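Local coordinates for BH0493 protein (Bacillus halodurans C-125, PDB 2QEE), which binds zinc and is probably a metal-dependent hydrolase of the amidohydrolase superfamily, at residues Val312-Ala315 with Arg316-Ser319; Lys382-Asp385 with Ile386-Ala389; Arg400-Ala403 with Asp404-Arg408; Asn409-Arg412 with Phe413-Arg416. All coordinates share one frame; numbering follows the deposited sequence. Where two conformers were deposited one is given.

Overall arrangement
All four contacts are local, each made along one helix or at its end, and all touch the second subunit; they illustrate how such chemistry varies with place in the fold. Contact 1 closes helix 308-317 of a beta-alpha-beta unit and is buried, its side-chain contact apolar. Contact 2, farther from the chain centre, ends helix 363-388 in a partly buried setting where polar groups dominate. Contacts 3 and 4 share helix 395-414: the first is buried and built round a wide turn with charged flanks, the second is partly buried, aromatic and ends in a Schellman motif. Tyr-383 joins contacts 2 and 3 through Asp-401, and Ser-319 of contact 1 packs against Phe-413 of contact 4.

Contact 1: Val312-Ala315 with Arg316-Ser319; sequences VVLA and RKFS
Leu-314 and Phe-318, one helical turn apart, make the apolar centre of this contact. The methyl CD1 of Leu-314 comes to the rim of the phenyl ring, in the ring plane, and lies 3.7 Å from Phe-318 CE2. The leucine places it there by holding CG anti to the backbone N (chi1 -166°), while the CD2 corner of the ring also rests near the Leu-314 carbonyl oxygen. Beside this pair, the Lys-317 chain folds back along the helix, with its CG 3.4 Å from Val-313 O, before it leads away.

The backbone beneath changes its bonding at the same point. Arg-316 N donates to Val-312 O at 3.0 Å, a regular helical bond. One residue later the pattern changes: Lys-317 N makes a 2.9 Å bond to Leu-314 O, approaching from well above the carbonyl plane, and is bound weakly to Val-313 O. Phe-318 N has weak bonds to Leu-314 O and Ala-315 O. The turn thus tightens as helix 308-317 runs out, on its way from strand 298-302 to strand 321-323 in a beta-alpha-beta unit.

Leu-290 of helix 284-292 packs on Leu-314 and Phe-318, while Phe-277 of the second subunit also packs on Leu-314. Arg-316 NH1 bonds to Met-346 O and forms a salt bridge with Glu-56 of the second subunit; Lys-317 NZ reaches Asp-276 O of that subunit. The buried cationic groups are thus probably compensated jointly by Met-346 O and by acceptors across the interface.

Contact 2: Lys382-Asp385 with Ile386-Ala389; sequences KYDD and ILQA
In the last turn of helix 363-388, Gln-388 curls back over Asp-384 and grips its backbone carbonyl twice. Its own amide N donates to Asp-384 O at 2.8 Å as an ordinary helical bond, and its side-chain NE2 adds a second bond to the same oxygen at 3.3 Å. This second donor lies above the carbonyl plane, whereas the oxygen sits nearly in the plane of the glutamine amide. A bend at chi2 (-36°) turns the glutamine chain back far enough for this, and it brings CG to 3.2 Å from Asp-384 O. NE2 also lies 2.9 Å from Asp-384 OD1, with carboxylate and amide planes turned 56° apart. With an alanine here the carboxylate beside NE2 is gone, and the Gln-388 amide would probably be freer to turn, while Arg-8 would lose a long, weak ion-pair partner.

This side-chain hold on a carbonyl of the final turn sits where the helix ends: Leu-387 N meets Tyr-383 O at 2.8 Å, but the last bond, from Ala-389 N to Asp-385 O, is weak. Round the helix, the apolar side takes over. Ile-386 CD1 approaches the edge of the Tyr-383 ring, 4.4 Å from its CD1, and Ile-386 CG1 lies 3.2 Å from Tyr-383 O. Val-393 packs on both residues, and Leu-11 of helix 8-21 touches Tyr-383. The tyrosine hydroxyl continues to Asp-401, while Lys-382 forms a salt bridge with Glu-345 and Gln-388 O accepts from Gln-103 of the second subunit.

Contact 3: Arg400-Ala403 with Asp404-Arg408; sequences RDVA and DLFSR
Arg-408 runs back along the helix and lays its side chain on Ala-403. CB and CG pass the Ala-403 carbonyl oxygen, CG at 3.5 Å; the chain then stays extended from CG to NE (chi2 -179°), carrying CD towards the alanine methyl. There the guanidinium lies flat: Ala-403 CB sits over the centre of one face, 3.5 Å from Arg-408 CZ, and NH1 reaches on towards Arg-400 CG. This goes with a wider pi-type turn, in which Arg-408 N donates to Ala-403 O at 2.8 Å, almost straight at 172°, while Ser-407 N binds that oxygen weakly.

On another side of helix 395-414, Val-402 CG1 lies alongside Phe-406, 3.7 Å from CD2. Replacing Phe-406 by an alanine is likely to open a gap beside Val-402, Val-19 and Ile-375 and leave Lys-372 without its cation-pi partner. Arg-400 grips Asp-401 OD1 side-on with NE and NH2, each at 3.2 Å, while NH1 turns to Ile-86 O of the second subunit. A water bridges OD1 to Asp-404 OD2, and Ser-89 of the second subunit binds Asp-401 OD2. These donors probably keep Asp-401 ionised and ease its repulsion with Asp-404.

Contact 4: Asn409-Arg412 with Phe413-Arg416; sequences NFWR and FVGR
Across the end of helix 395-414, Arg-416 N donates to Trp-411 O at 3.0 Å. The preceding turn is regular, with Val-414 N bonded to Phe-410 O at 3.0 Å. Then Gly-415 takes a positive phi of 79°, the chain folds back, and Gly-415 N donates to Arg-412 O at 3.2 Å, with a weak bond to Trp-411 O besides. This is a Schellman motif, the bond from Arg-416 spanning five residues and that to Arg-412 three, with glycine at the position of left-handed backbone geometry.

The side chains close over the same turn. Val-414 CG1 sits over one face of the Phe-410 ring in a CH-pi contact, 3.9 Å from the centroid and 28° off the normal. Phe-410 is brought to it by CG lying anti to the backbone N (chi1 171°). The phenyl ring in turn sets its CD2 over the centre of one face of the Trp-411 indole. Val-414 CG2 approaches Trp-411 CE3 obliquely, and Arg-416 CG meets the indole at its edge, 4.0 Å from CE3.

Phe-410 brings the turn near the metal site: its side chain is about 7 Å from that of the zinc ligand His-28 and about 13 Å from the zinc ion. Trp-411 NE1 bonds to Thr-25, and His-168 packs edge-to-face with the indole. The guanidinium of Arg-416 is anchored by a salt bridge to Asp-218.

Contact 1: Val312-Ala315 with Arg316-Ser319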
loop_
_atom_site.group_PDB
_atom_site.type_symbol
_atom_site.label_atom_id
_atom_site.label_comp_id
_atom_site.label_asym_id
_atom_site.label_seq_id
_atom_site.Cartn_x
_atom_site.Cartn_y
_atom_site.Cartn_z
ATOM N N VAL C 312 -9.255 8.175 -3.886
ATOM C CA VAL C 312 -8.773 9.242 -4.807
ATOM C C VAL C 312 -9.331 9.039 -6.183
ATOM O O VAL C 312 -9.850 10.023 -6.813
ATOM C CB VAL C 312 -7.251 9.222 -4.891
ATOM C CG1 VAL C 312 -6.760 10.281 -5.895
ATOM C CG2 VAL C 312 -6.708 9.473 -3.494
ATOM N N VAL C 313 -9.340 7.791 -6.688
ATOM C CA VAL C 313 -9.856 7.627 -8.056
ATOM C C VAL C 313 -11.354 7.954 -8.085
ATOM O O VAL C 313 -11.862 8.540 -9.059
ATOM C CB VAL C 313 -9.636 6.184 -8.607
ATOM C CG1 VAL C 313 -10.148 6.084 -10.073
ATOM C CG2 VAL C 313 -8.131 5.810 -8.559
ATOM N N LEU C 314 -12.065 7.625 -7.021
ATOM C CA LEU C 314 -13.508 7.919 -7.005
ATOM C C LEU C 314 -13.740 9.451 -7.041
ATOM O O LEU C 314 -14.688 9.924 -7.693
ATOM C CB LEU C 314 -14.124 7.303 -5.755
ATOM C CG LEU C 314 -15.676 7.256 -5.807
ATOM C CD1 LEU C 314 -16.241 6.534 -7.043
ATOM C CD2 LEU C 314 -16.165 6.583 -4.522
ATOM N N ALA C 315 -12.907 10.199 -6.321
ATOM C CA ALA C 315 -12.939 11.705 -6.373
ATOM C C ALA C 315 -12.708 12.195 -7.830
ATOM O O ALA C 315 -13.294 13.211 -8.288
ATOM C CB ALA C 315 -11.901 12.314 -5.463
ATOM N N ARG C 316 -11.824 11.524 -8.556
ATOM C CA ARG C 316 -11.682 11.883 -9.987
ATOM C C ARG C 316 -12.990 11.723 -10.754
ATOM O O ARG C 316 -13.177 12.387 -11.758
ATOM C CB ARG C 316 -10.655 11.026 -10.707
ATOM C CG ARG C 316 -9.205 11.263 -10.227
ATOM C CD ARG C 316 -8.217 10.432 -11.088
ATOM N NE ARG C 316 -8.311 10.668 -12.550
ATOM C CZ ARG C 316 -7.680 11.668 -13.169
ATOM N NH1 ARG C 316 -6.926 12.535 -12.487
ATOM N NH2 ARG C 316 -7.847 11.830 -14.477
ATOM N N LYS C 317 -13.857 10.819 -10.309
ATOM C CA LYS C 317 -15.114 10.551 -11.075
ATOM C C LYS C 317 -16.238 11.513 -10.732
ATOM O O LYS C 317 -17.101 11.771 -11.564
ATOM C CB LYS C 317 -15.663 9.160 -10.804
ATOM C CG LYS C 317 -14.665 8.011 -10.990
ATOM C CD LYS C 317 -14.213 7.966 -12.434
ATOM C CE LYS C 317 -12.741 8.410 -12.615
ATOM N NZ LYS C 317 -12.315 8.217 -14.086
ATOM N N PHE C 318 -16.241 11.981 -9.496
ATOM C CA PHE C 318 -17.413 12.747 -8.968
ATOM C C PHE C 318 -17.072 14.045 -8.322
ATOM O O PHE C 318 -16.455 14.056 -7.266
ATOM C CB PHE C 318 -18.258 11.898 -7.987
ATOM C CG PHE C 318 -18.832 10.685 -8.625
ATOM C CD1 PHE C 318 -19.978 10.778 -9.424
ATOM C CD2 PHE C 318 -18.232 9.465 -8.464
ATOM C CE1 PHE C 318 -20.484 9.668 -10.044
ATOM C CE2 PHE C 318 -18.728 8.341 -9.053
ATOM C CZ PHE C 318 -19.884 8.430 -9.865
ATOM N N SER C 319 -17.579 15.158 -8.876
ATOM C CA SER C 319 -17.295 16.455 -8.314
ATOM C C SER C 319 -18.073 16.759 -7.042
ATOM O O SER C 319 -17.740 17.689 -6.350
ATOM C CB SER C 319 -17.546 17.568 -9.332
ATOM O OG SER C 319 -18.898 17.535 -9.842
#

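Contact 2: Lys382-Asp385 with Ile386-Ala389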
loop_
_atom_site.group_PDB
_atom_site.type_symbol
_atom_site.label_atom_id
_atom_site.label_comp_id
_atom_site.label_asym_id
_atom_site.label_seq_id
_atom_site.Cartn_x
_atom_site.Cartn_y
_atom_site.Cartn_z
ATOM N N LYS C 382 6.175 18.900 -5.940
ATOM C CA LYS C 382 5.249 19.107 -7.070
ATOM C C LYS C 382 5.513 20.424 -7.810
ATOM O O LYS C 382 5.482 20.455 -9.032
ATOM C CB LYS C 382 3.779 18.994 -6.608
ATOM C CG LYS C 382 3.248 17.550 -6.650
ATOM C CD LYS C 382 4.054 16.576 -5.752
ATOM C CE LYS C 382 3.490 15.100 -5.807
ATOM N NZ LYS C 382 3.831 14.558 -7.163
ATOM N N TYR C 383 5.762 21.509 -7.067
ATOM C CA TYR C 383 6.151 22.746 -7.693
ATOM C C TYR C 383 7.447 22.599 -8.424
ATOM O O TYR C 383 7.564 23.095 -9.566
ATOM C CB TYR C 383 6.247 23.878 -6.681
ATOM C CG TYR C 383 4.902 24.353 -6.178
ATOM C CD1 TYR C 383 3.879 24.775 -7.069
ATOM C CD2 TYR C 383 4.669 24.456 -4.795
ATOM C CE1 TYR C 383 2.657 25.277 -6.574
ATOM C CE2 TYR C 383 3.450 24.933 -4.298
ATOM C CZ TYR C 383 2.469 25.310 -5.202
ATOM O OH TYR C 383 1.290 25.792 -4.644
ATOM N N ASP C 384 8.426 21.929 -7.814
ATOM C CA ASP C 384 9.724 21.770 -8.494
ATOM C C ASP C 384 9.584 21.027 -9.797
ATOM O O ASP C 384 10.219 21.386 -10.774
ATOM C CB ASP C 384 10.758 21.095 -7.609
ATOM C CG ASP C 384 12.201 21.300 -8.137
ATOM O OD1 ASP C 384 12.515 22.406 -8.610
ATOM O OD2 ASP C 384 12.962 20.336 -8.056
ATOM N N ASP C 385 8.744 19.991 -9.831
ATOM C CA ASP C 385 8.543 19.252 -11.066
ATOM C C ASP C 385 7.998 20.124 -12.188
ATOM O O ASP C 385 8.425 19.957 -13.321
ATOM C CB ASP C 385 7.626 18.050 -10.806
ATOM C CG ASP C 385 8.389 16.877 -10.126
ATOM O OD1 ASP C 385 9.660 16.923 -10.000
ATOM O OD2 ASP C 385 7.736 15.887 -9.755
ATOM N N ILE C 386 7.041 21.016 -11.894
ATOM C CA ILE C 386 6.567 21.910 -12.962
ATOM C C ILE C 386 7.558 23.032 -13.266
ATOM O O ILE C 386 7.638 23.470 -14.438
ATOM C CB ILE C 386 5.130 22.399 -12.766
ATOM C CG1 ILE C 386 4.965 23.216 -11.470
ATOM C CG2 ILE C 386 4.164 21.170 -12.873
ATOM C CD1 ILE C 386 3.473 23.845 -11.347
ATOM N N LEU C 387 8.306 23.496 -12.253
ATOM C CA LEU C 387 9.431 24.400 -12.558
ATOM C C LEU C 387 10.397 23.762 -13.556
ATOM O O LEU C 387 10.851 24.423 -14.518
ATOM C CB LEU C 387 10.202 24.811 -11.301
ATOM C CG LEU C 387 9.395 25.795 -10.459
ATOM C CD1 LEU C 387 10.202 25.873 -9.117
ATOM C CD2 LEU C 387 9.183 27.183 -11.048
ATOM N N GLN C 388 10.708 22.487 -13.347
ATOM C CA GLN C 388 11.571 21.721 -14.260
ATOM C C GLN C 388 11.018 21.687 -15.654
ATOM O O GLN C 388 11.824 21.656 -16.602
ATOM C CB GLN C 388 11.794 20.257 -13.835
ATOM C CG GLN C 388 12.562 19.992 -12.542
ATOM C CD GLN C 388 13.638 20.951 -12.316
ATOM O OE1 GLN C 388 14.702 20.910 -12.971
ATOM N NE2 GLN C 388 13.397 21.873 -11.371
ATOM N N ALA C 389 9.687 21.674 -15.781
ATOM C CA ALA C 389 8.965 21.618 -17.070
ATOM C C ALA C 389 8.863 22.995 -17.689
ATOM O O ALA C 389 8.255 23.136 -18.769
ATOM C CB ALA C 389 7.574 21.066 -16.851
#

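Contact 3: Arg400-Ala403 with Asp404-Arg408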
loop_
_atom_site.group_PDB
_atom_site.type_symbol
_atom_site.label_atom_id
_atom_site.label_comp_id
_atom_site.label_asym_id
_atom_site.label_seq_id
_atom_site.Cartn_x
_atom_site.Cartn_y
_atom_site.Cartn_z
ATOM N N ARG C 400 -2.030 31.258 -2.829
ATOM C CA ARG C 400 -3.375 30.938 -3.247
ATOM C C ARG C 400 -3.656 29.419 -3.083
ATOM O O ARG C 400 -4.681 28.981 -2.533
ATOM C CB ARG C 400 -3.531 31.344 -4.708
ATOM C CG ARG C 400 -4.789 30.886 -5.304
ATOM C CD ARG C 400 -4.752 30.932 -6.811
ATOM N NE ARG C 400 -3.754 29.970 -7.317
ATOM C CZ ARG C 400 -3.304 30.000 -8.561
ATOM N NH1 ARG C 400 -3.783 30.927 -9.400
ATOM N NH2 ARG C 400 -2.398 29.111 -8.960
ATOM N N ASP C 401 -2.756 28.592 -3.605
ATOM C CA ASP C 401 -2.951 27.137 -3.559
ATOM C C ASP C 401 -2.978 26.679 -2.091
ATOM O O ASP C 401 -3.766 25.772 -1.756
ATOM C CB ASP C 401 -1.781 26.404 -4.260
ATOM C CG ASP C 401 -1.673 26.682 -5.781
ATOM O OD1 ASP C 401 -2.631 27.068 -6.451
ATOM O OD2 ASP C 401 -0.520 26.554 -6.262
ATOM N N VAL C 402 -2.082 27.223 -1.262
ATOM C CA VAL C 402 -1.983 26.850 0.134
ATOM C C VAL C 402 -3.286 27.236 0.857
ATOM O O VAL C 402 -3.831 26.467 1.655
ATOM C CB VAL C 402 -0.713 27.435 0.815
ATOM C CG1 VAL C 402 -0.773 27.286 2.341
ATOM C CG2 VAL C 402 0.545 26.704 0.275
ATOM N N ALA C 403 -3.819 28.409 0.492
ATOM C CA ALA C 403 -5.097 28.829 1.095
ATOM C C ALA C 403 -6.222 27.871 0.668
ATOM O O ALA C 403 -7.110 27.570 1.488
ATOM C CB ALA C 403 -5.411 30.286 0.704
ATOM N N ASP C 404 -6.216 27.393 -0.576
ATOM C CA ASP C 404 -7.207 26.434 -1.032
ATOM C C ASP C 404 -7.134 25.171 -0.188
ATOM O O ASP C 404 -8.146 24.710 0.366
ATOM C CB ASP C 404 -6.986 26.090 -2.514
ATOM C CG ASP C 404 -7.517 27.180 -3.453
ATOM O OD1 ASP C 404 -8.384 27.982 -3.027
ATOM O OD2 ASP C 404 -7.067 27.233 -4.624
ATOM N N LEU C 405 -5.931 24.644 -0.045
ATOM C CA LEU C 405 -5.765 23.357 0.631
ATOM C C LEU C 405 -6.122 23.445 2.119
ATOM O O LEU C 405 -6.731 22.509 2.628
ATOM C CB LEU C 405 -4.309 22.872 0.525
ATOM C CG LEU C 405 -3.914 22.520 -0.935
ATOM C CD1 LEU C 405 -2.403 22.381 -0.980
ATOM C CD2 LEU C 405 -4.600 21.167 -1.365
ATOM N N PHE C 406 -5.734 24.535 2.805
ATOM C CA PHE C 406 -5.910 24.603 4.279
ATOM C C PHE C 406 -7.205 25.260 4.734
ATOM O O PHE C 406 -7.544 25.200 5.942
ATOM C CB PHE C 406 -4.711 25.228 5.005
ATOM C CG PHE C 406 -3.483 24.335 4.984
ATOM C CD1 PHE C 406 -3.273 23.379 5.984
ATOM C CD2 PHE C 406 -2.533 24.470 3.972
ATOM C CE1 PHE C 406 -2.160 22.527 5.948
ATOM C CE2 PHE C 406 -1.431 23.636 3.932
ATOM C CZ PHE C 406 -1.225 22.690 4.943
ATOM N N SER C 407 -7.926 25.873 3.777
ATOM C CA SER C 407 -9.133 26.639 4.154
ATOM C C SER C 407 -10.212 26.764 3.110
ATOM O O SER C 407 -11.382 26.350 3.307
ATOM C CB SER C 407 -8.734 28.039 4.648
ATOM O OG SER C 407 -9.906 28.718 5.079
ATOM N N ARG C 408 -9.865 27.328 1.963
ATOM C CA ARG C 408 -10.899 27.707 0.998
ATOM C C ARG C 408 -11.634 26.546 0.356
ATOM O O ARG C 408 -12.801 26.676 0.061
ATOM C CB ARG C 408 -10.346 28.601 -0.116
ATOM C CG ARG C 408 -9.637 29.802 0.404
ATOM C CD ARG C 408 -9.109 30.717 -0.739
ATOM N NE ARG C 408 -8.371 31.846 -0.164
ATOM C CZ ARG C 408 -7.505 32.621 -0.815
ATOM N NH1 ARG C 408 -7.211 32.409 -2.096
ATOM N NH2 ARG C 408 -6.915 33.610 -0.156
HETATM O O HOH W 1 -5.161 25.700 -5.720
#

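Contact 4: Asn409-Arg412 with Phe413-Arg416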
loop_
_atom_site.group_PDB
_atom_site.type_symbol
_atom_site.label_atom_id
_atom_site.label_comp_id
_atom_site.label_asym_id
_atom_site.label_seq_id
_atom_site.Cartn_x
_atom_site.Cartn_y
_atom_site.Cartn_z
ATOM N N ASN C 409 -10.959 25.399 0.134
ATOM C CA ASN C 409 -11.637 24.276 -0.496
ATOM C C ASN C 409 -12.765 23.782 0.394
ATOM O O ASN C 409 -13.822 23.419 -0.120
ATOM C CB ASN C 409 -10.678 23.071 -0.736
ATOM C CG ASN C 409 -9.729 23.307 -1.905
ATOM O OD1 ASN C 409 -9.947 24.213 -2.749
ATOM N ND2 ASN C 409 -8.658 22.430 -2.000
ATOM N N PHE C 410 -12.565 23.907 1.694
ATOM C CA PHE C 410 -13.599 23.409 2.608
ATOM C C PHE C 410 -14.792 24.401 2.524
ATOM O O PHE C 410 -15.942 23.991 2.262
ATOM C CB PHE C 410 -13.116 23.349 4.045
ATOM C CG PHE C 410 -14.221 23.048 5.029
ATOM C CD1 PHE C 410 -14.778 21.752 5.083
ATOM C CD2 PHE C 410 -14.726 24.034 5.871
ATOM C CE1 PHE C 410 -15.834 21.438 5.973
ATOM C CE2 PHE C 410 -15.768 23.733 6.800
ATOM C CZ PHE C 410 -16.328 22.421 6.852
ATOM N N TRP C 411 -14.521 25.686 2.712
ATOM C CA TRP C 411 -15.704 26.642 2.749
ATOM C C TRP C 411 -16.428 26.669 1.428
ATOM O O TRP C 411 -17.657 26.801 1.349
ATOM C CB TRP C 411 -15.214 28.020 3.152
ATOM C CG TRP C 411 -14.698 27.995 4.554
ATOM C CD1 TRP C 411 -13.406 28.111 4.966
ATOM C CD2 TRP C 411 -15.486 27.785 5.721
ATOM N NE1 TRP C 411 -13.347 28.018 6.354
ATOM C CE2 TRP C 411 -14.619 27.788 6.822
ATOM C CE3 TRP C 411 -16.877 27.581 5.945
ATOM C CZ2 TRP C 411 -15.079 27.630 8.146
ATOM C CZ3 TRP C 411 -17.315 27.416 7.283
ATOM C CH2 TRP C 411 -16.424 27.453 8.343
ATOM N N ARG C 412 -15.669 26.630 0.338
ATOM C CA ARG C 412 -16.261 26.590 -0.993
ATOM C C ARG C 412 -17.188 25.372 -1.108
ATOM O O ARG C 412 -18.345 25.469 -1.585
ATOM C CB ARG C 412 -15.138 26.533 -2.038
ATOM C CG ARG C 412 -15.364 27.361 -3.289
ATOM C CD ARG C 412 -13.994 27.663 -3.982
ATOM N NE ARG C 412 -14.107 27.611 -5.444
ATOM C CZ ARG C 412 -14.246 26.497 -6.167
ATOM N NH1 ARG C 412 -14.324 25.296 -5.577
ATOM N NH2 ARG C 412 -14.330 26.581 -7.489
ATOM N N PHE C 413 -16.714 24.209 -0.648
ATOM C CA PHE C 413 -17.505 22.992 -0.827
ATOM C C PHE C 413 -18.809 22.993 0.014
ATOM O O PHE C 413 -19.862 22.516 -0.448
ATOM C CB PHE C 413 -16.681 21.766 -0.465
ATOM C CG PHE C 413 -17.357 20.457 -0.856
ATOM C CD1 PHE C 413 -17.391 20.077 -2.204
ATOM C CD2 PHE C 413 -17.896 19.594 0.121
ATOM C CE1 PHE C 413 -18.009 18.854 -2.631
ATOM C CE2 PHE C 413 -18.496 18.405 -0.276
ATOM C CZ PHE C 413 -18.573 18.030 -1.644
ATOM N N VAL C 414 -18.729 23.493 1.237
ATOM C CA VAL C 414 -19.911 23.428 2.129
ATOM C C VAL C 414 -20.828 24.613 1.818
ATOM O O VAL C 414 -21.889 24.750 2.424
ATOM C CB VAL C 414 -19.534 23.418 3.615
ATOM C CG1 VAL C 414 -18.623 22.156 3.948
ATOM C CG2 VAL C 414 -18.814 24.715 4.045
ATOM N N GLY C 415 -20.387 25.465 0.890
ATOM C CA GLY C 415 -21.230 26.548 0.374
ATOM C C GLY C 415 -21.325 27.743 1.285
ATOM O O GLY C 415 -22.390 28.376 1.323
ATOM N N ARG C 416 -20.248 28.067 2.020
ATOM C CA ARG C 416 -20.250 29.230 2.947
ATOM C C ARG C 416 -18.927 30.018 3.184
ATOM O O ARG C 416 -18.136 30.160 2.245
ATOM C CB ARG C 416 -21.060 28.976 4.255
ATOM C CG ARG C 416 -20.802 27.696 4.992
ATOM C CD ARG C 416 -22.081 27.171 5.675
ATOM N NE ARG C 416 -22.141 27.501 7.087
ATOM C CZ ARG C 416 -23.062 27.045 7.933
ATOM N NH1 ARG C 416 -23.014 27.411 9.207
ATOM N NH2 ARG C 416 -24.025 26.223 7.517
#